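Tryparedoxin (Leishmania major, PDB 3S9F) probably acts as a thioredoxin-fold disulfide reductase that passes electrons through a CxxC pair, serving the peroxide-detoxifying tryparedoxin peroxidase pathway of the parasite. Local coordinates at residues E72-H77 with K81-I86; T152-P155 with P161-D164. All coordinates share one frame; numbering follows the deposited sequence.

Contact 1: residues E72-H77 with K81-I86; sequences EFYEKH and KNFEII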
loop_
_atom_site.group_PDB
_atom_site.type_symbol
_atom_site.label_atom_id
_atom_site.label_comp_id
_atom_site.label_asym_id
_atom_site.label_seq_id
_atom_site.Cartn_x
_atom_site.Cartn_y
_atom_site.Cartn_z
ATOM N N GLU A 72 14.980 21.656 9.778
ATOM C CA GLU A 72 16.173 21.853 10.586
ATOM C C GLU A 72 16.312 20.728 11.631
ATOM O O GLU A 72 17.404 20.193 11.827
ATOM C CB GLU A 72 16.129 23.234 11.237
ATOM C CG GLU A 72 17.438 23.705 11.831
ATOM C CD GLU A 72 17.276 24.947 12.714
ATOM O OE1 GLU A 72 16.146 25.496 12.822
ATOM O OE2 GLU A 72 18.285 25.373 13.310
ATOM N N PHE A 73 15.202 20.363 12.275
ATOM C CA PHE A 73 15.212 19.306 13.289
ATOM C C PHE A 73 15.625 17.962 12.692
ATOM O O PHE A 73 16.431 17.242 13.280
ATOM C CB PHE A 73 13.845 19.167 13.983
ATOM C CG PHE A 73 13.857 18.191 15.134
ATOM C CD1 PHE A 73 13.337 16.901 14.987
ATOM C CD2 PHE A 73 14.414 18.556 16.362
ATOM C CE1 PHE A 73 13.367 15.997 16.062
ATOM C CE2 PHE A 73 14.448 17.667 17.434
ATOM C CZ PHE A 73 13.920 16.383 17.285
ATOM N N TYR A 74 15.062 17.631 11.527
ATOM C CA TYR A 74 15.426 16.422 10.782
ATOM C C TYR A 74 16.909 16.362 10.363
ATOM O O TYR A 74 17.595 15.353 10.601
ATOM C CB TYR A 74 14.562 16.340 9.549
ATOM C CG TYR A 74 14.771 15.124 8.688
ATOM C CD1 TYR A 74 13.941 14.006 8.810
ATOM C CD2 TYR A 74 15.765 15.117 7.711
ATOM C CE1 TYR A 74 14.108 12.906 7.976
ATOM C CE2 TYR A 74 15.960 14.022 6.887
ATOM C CZ TYR A 74 15.114 12.926 7.008
ATOM O OH TYR A 74 15.296 11.862 6.160
ATOM N N GLU A 75 17.396 17.428 9.734
ATOM C CA GLU A 75 18.802 17.466 9.294
ATOM C C GLU A 75 19.763 17.213 10.450
ATOM O O GLU A 75 20.728 16.466 10.311
ATOM C CB GLU A 75 19.116 18.784 8.587
ATOM C CG GLU A 75 18.439 18.859 7.215
ATOM C CD GLU A 75 18.470 20.238 6.597
ATOM O OE1 GLU A 75 18.984 21.184 7.228
ATOM O OE2 GLU A 75 17.954 20.377 5.466
ATOM N N LYS A 76 19.446 17.798 11.599
ATOM C CA LYS A 76 20.275 17.719 12.796
ATOM C C LYS A 76 20.182 16.402 13.575
ATOM O O LYS A 76 21.188 15.953 14.146
ATOM C CB LYS A 76 19.898 18.861 13.731
ATOM C CG LYS A 76 20.469 20.214 13.338
ATOM C CD LYS A 76 20.158 21.224 14.435
ATOM C CE LYS A 76 20.024 22.625 13.882
ATOM N NZ LYS A 76 19.195 23.465 14.796
ATOM N N HIS A 77 18.998 15.787 13.596
ATOM C CA HIS A 77 18.701 14.695 14.534
ATOM C C HIS A 77 18.204 13.372 13.941
ATOM O O HIS A 77 18.126 12.386 14.669
ATOM C CB HIS A 77 17.672 15.148 15.574
ATOM C CG HIS A 77 18.120 16.298 16.415
ATOM N ND1 HIS A 77 18.984 16.150 17.480
ATOM C CD2 HIS A 77 17.816 17.613 16.354
ATOM C CE1 HIS A 77 19.201 17.330 18.033
ATOM N NE2 HIS A 77 18.504 18.234 17.369
ATOM N N LYS A 81 18.863 10.282 16.377
ATOM C CA LYS A 81 17.617 9.851 17.019
ATOM C C LYS A 81 16.861 8.786 16.212
ATOM O O LYS A 81 15.750 8.389 16.585
ATOM C CB LYS A 81 16.716 11.049 17.335
ATOM C CG LYS A 81 17.257 11.956 18.448
ATOM C CD LYS A 81 16.423 13.205 18.562
ATOM C CE LYS A 81 16.683 13.990 19.840
ATOM N NZ LYS A 81 18.095 14.029 20.276
ATOM N N ASN A 82 17.472 8.326 15.118
ATOM C CA ASN A 82 16.986 7.161 14.359
ATOM C C ASN A 82 15.520 7.278 13.892
ATOM O O ASN A 82 14.674 6.431 14.212
ATOM C CB ASN A 82 17.202 5.867 15.171
ATOM C CG ASN A 82 17.032 4.619 14.332
ATOM O OD1 ASN A 82 17.427 4.585 13.167
ATOM N ND2 ASN A 82 16.405 3.591 14.911
ATOM N N PHE A 83 15.209 8.339 13.161
ATOM C CA PHE A 83 13.836 8.486 12.655
ATOM C C PHE A 83 13.798 8.855 11.176
ATOM O O PHE A 83 14.807 9.283 10.610
ATOM C CB PHE A 83 12.999 9.450 13.525
ATOM C CG PHE A 83 13.447 10.894 13.484
ATOM C CD1 PHE A 83 14.258 11.414 14.492
ATOM C CD2 PHE A 83 12.990 11.763 12.476
ATOM C CE1 PHE A 83 14.660 12.763 14.491
ATOM C CE2 PHE A 83 13.395 13.122 12.456
ATOM C CZ PHE A 83 14.231 13.620 13.461
ATOM N N GLU A 84 12.644 8.617 10.549
ATOM C CA GLU A 84 12.409 9.038 9.172
ATOM C C GLU A 84 11.116 9.824 9.106
ATOM O O GLU A 84 10.250 9.689 9.979
ATOM C CB GLU A 84 12.380 7.807 8.228
ATOM C CG GLU A 84 12.291 8.141 6.733
ATOM C CD GLU A 84 13.387 9.090 6.279
ATOM O OE1 GLU A 84 14.454 8.595 5.846
ATOM O OE2 GLU A 84 13.194 10.325 6.372
ATOM N N ILE A 85 10.979 10.673 8.088
ATOM C CA ILE A 85 9.722 11.394 7.912
ATOM C C ILE A 85 9.189 11.108 6.527
ATOM O O ILE A 85 9.958 11.061 5.542
ATOM C CB ILE A 85 9.849 12.914 8.158
ATOM C CG1 ILE A 85 10.264 13.171 9.626
ATOM C CG2 ILE A 85 8.493 13.624 7.903
ATOM C CD1 ILE A 85 10.486 14.646 9.950
ATOM N N ILE A 86 7.875 10.898 6.455
ATOM C CA ILE A 86 7.215 10.689 5.172
ATOM C C ILE A 86 6.144 11.746 4.983
ATOM O O ILE A 86 5.187 11.805 5.761
ATOM C CB ILE A 86 6.534 9.285 5.094
ATOM C CG1 ILE A 86 7.570 8.173 5.294
ATOM C CG2 ILE A 86 5.789 9.146 3.729
ATOM C CD1 ILE A 86 6.972 6.761 5.513
#

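Contact 2: residues T152-P155 with P161-D164; sequences TQDP and PWRD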
loop_
_atom_site.group_PDB
_atom_site.type_symbol
_atom_site.label_atom_id
_atom_site.label_comp_id
_atom_site.label_asym_id
_atom_site.label_seq_id
_atom_site.Cartn_x
_atom_site.Cartn_y
_atom_site.Cartn_z
ATOM N N THR A 152 7.849 22.320 18.605
ATOM C CA THR A 152 7.981 23.771 18.775
ATOM C C THR A 152 8.390 24.162 20.197
ATOM O O THR A 152 9.093 25.148 20.393
ATOM C CB THR A 152 6.705 24.539 18.371
ATOM O OG1 THR A 152 5.701 24.382 19.379
ATOM C CG2 THR A 152 6.178 24.022 17.041
ATOM N N GLN A 153 7.957 23.366 21.175
ATOM C CA GLN A 153 8.275 23.605 22.581
ATOM C C GLN A 153 9.601 22.956 23.008
ATOM O O GLN A 153 10.188 23.338 24.017
ATOM C CB GLN A 153 7.135 23.092 23.462
ATOM C CG GLN A 153 5.801 23.783 23.209
ATOM C CD GLN A 153 4.825 23.638 24.365
ATOM O OE1 GLN A 153 4.713 22.576 24.984
ATOM N NE2 GLN A 153 4.113 24.716 24.666
ATOM N N ASP A 154 10.077 21.982 22.233
ATOM C CA ASP A 154 11.300 21.244 22.561
ATOM C C ASP A 154 12.181 21.168 21.315
ATOM O O ASP A 154 12.403 20.073 20.766
ATOM C CB ASP A 154 10.921 19.845 23.097
ATOM C CG ASP A 154 12.118 18.937 23.341
ATOM O OD1 ASP A 154 13.187 19.419 23.773
ATOM O OD2 ASP A 154 11.980 17.713 23.100
ATOM N N PRO A 155 12.661 22.334 20.827
ATOM C CA PRO A 155 13.368 22.359 19.540
ATOM C C PRO A 155 14.649 21.515 19.540
ATOM O O PRO A 155 15.124 21.112 18.472
ATOM C CB PRO A 155 13.687 23.855 19.341
ATOM C CG PRO A 155 13.743 24.411 20.732
ATOM C CD PRO A 155 12.655 23.666 21.469
ATOM N N PRO A 161 10.689 10.892 21.619
ATOM C CA PRO A 161 9.736 11.175 20.565
ATOM C C PRO A 161 8.389 11.685 21.057
ATOM O O PRO A 161 7.390 11.467 20.372
ATOM C CB PRO A 161 9.561 9.793 19.913
ATOM C CG PRO A 161 9.573 8.864 21.128
ATOM C CD PRO A 161 10.572 9.500 22.095
ATOM N N TRP A 162 8.342 12.347 22.208
ATOM C CA TRP A 162 7.132 13.000 22.668
ATOM C C TRP A 162 5.910 12.100 22.799
ATOM O O TRP A 162 4.831 12.431 22.364
ATOM C CB TRP A 162 6.816 14.188 21.754
ATOM C CG TRP A 162 8.007 15.036 21.474
ATOM C CD1 TRP A 162 8.708 15.779 22.370
ATOM C CD2 TRP A 162 8.641 15.241 20.212
ATOM N NE1 TRP A 162 9.733 16.416 21.756
ATOM C CE2 TRP A 162 9.715 16.107 20.424
ATOM C CE3 TRP A 162 8.399 14.776 18.924
ATOM C CZ2 TRP A 162 10.535 16.520 19.409
ATOM C CZ3 TRP A 162 9.222 15.176 17.924
ATOM C CH2 TRP A 162 10.274 16.042 18.162
ATOM N N ARG A 163 6.096 10.969 23.456
ATOM C CA ARG A 163 5.061 9.943 23.567
ATOM C C ARG A 163 3.779 10.514 24.130
ATOM O O ARG A 163 3.822 11.318 25.075
ATOM C CB ARG A 163 5.520 8.809 24.480
ATOM C CG ARG A 163 6.683 8.026 23.962
ATOM C CD ARG A 163 6.805 6.676 24.671
ATOM N NE ARG A 163 7.485 5.772 23.762
ATOM C CZ ARG A 163 6.873 4.948 22.918
ATOM N NH1 ARG A 163 5.543 4.846 22.898
ATOM N NH2 ARG A 163 7.605 4.205 22.111
ATOM N N ASP A 164 2.652 10.089 23.572
ATOM C CA ASP A 164 1.343 10.504 24.060
ATOM C C ASP A 164 1.108 10.044 25.486
ATOM O O ASP A 164 1.661 9.019 25.912
ATOM C CB ASP A 164 0.237 9.964 23.161
ATOM C CG ASP A 164 0.119 10.733 21.864
ATOM O OD1 ASP A 164 0.962 11.613 21.605
ATOM O OD2 ASP A 164 -0.834 10.462 21.110
#

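Contact 1: residues E72-H77 with K81-I86
Phe-73 and Tyr-74, from the last turns of helix 61-77, meet Phe-83, Glu-84 and Ile-85 of strand 83-89 in the second half of the thioredoxin fold's beta-alpha-beta unit, which runs on from strand 50-56. The axes of helix 72-77 and strand 83-86 run roughly antiparallel and come within 9.6 Å of each other. Phe-73 and Phe-83 meet rim to rim, neither over the other's face, with planes only 16° apart and Phe-73 CE1 3.6 Å from Phe-83 CZ. Phe-83 gets there with CG held between its backbone N and carbonyl carbon (chi1 67°). Tyr-74 meets Phe-83 at a slant, CD1 against Phe-83 CE2, and the same CD1 lies 3.7 Å from Ile-85 CD1; its ring also stacks on His-78 and meets Trp-106 edge-to-face. At the turn, Lys-81 N donates to His-77 O at 2.8 Å, and the Lys-81 chain runs alongside the imidazole, pointing the same way, with CD against His-77 CB. Glu-84 starts away from the helix, but a bend at chi2 (54°) brings its carboxylate back to the tyrosine. There OE2 accepts twice: Tyr-74 OH arrives on its syn lone pair at 2.6 Å, while Ile-85 N approaches the anti side at 2.8 Å.

Contact 2: residues T152-P155 with P161-D164
Asp-154 and Trp-162 make the whole of this contact, and what joins them is one hydrogen bond. Trp-162 NE1 donates to Asp-154 OD2 over 2.9 Å, with an N-H...O angle of 164°. The oxygen lies at the rim of the indole, close to the ring plane, and accepts the N-H on its anti lone pair, the side away from OD1. The carboxylate stands almost upright to the indole, the two planes 84° apart. Asp-154 is the first residue to leave helical geometry after helix 147-153; the first bond of its side chain already points toward the tryptophan, and CG anti to the backbone N (chi1 174°) carries the carboxylate to the indole edge.

Further hydrogen bonds tie the same carboxylate to the loop between the segments. OD2 also accepts from the backbone N of Gln-159, and OD1 from that of Glu-158, so the acid grips both the loop backbone and the indole that follows it. These donors fix the rotation of the carboxylate and would be expected to favour its ionised form. Farther along, Trp-162 O accepts from Thr-144 OG1, and Asp-164 pairs by backbone hydrogen bonding with Val-143, anchoring the tail to strand 142-144.

Apolar packing secures the rest of the indole. It rests on Ala-147, Ala-150 and Leu-151 of the helix and meets the Phe-160 ring edge-to-face, next to the cis peptide bond that precedes Pro-161. Here the C-terminal extension of a thioredoxin fold turns back from the last helix, pinned by an aspartate that holds both loop amides and the indole N-H.

Contact 1 closes before contact 2 opens along the chain, yet the two lie side by side, their centres 13 Å apart. Phe-73 makes the direct touch: its CE1 lies 3.7 Å from Trp-162 CH2, and its CD2 packs at 3.4 Å against Pro-155 O. Phe-160, from the loop of contact 2, also meets the Phe-83 ring, so aromatic side chains run from helix 61-77 and its following strand to the C-terminal tail. That helix begins just after Cys-60, which can form a disulfide with Cys-63; contact 1 lies at its other end. The nearest-atom distance to a bound magnesium ion is about 4 Å for the Tyr-74 side chain and about 8 Å for that of Trp-162.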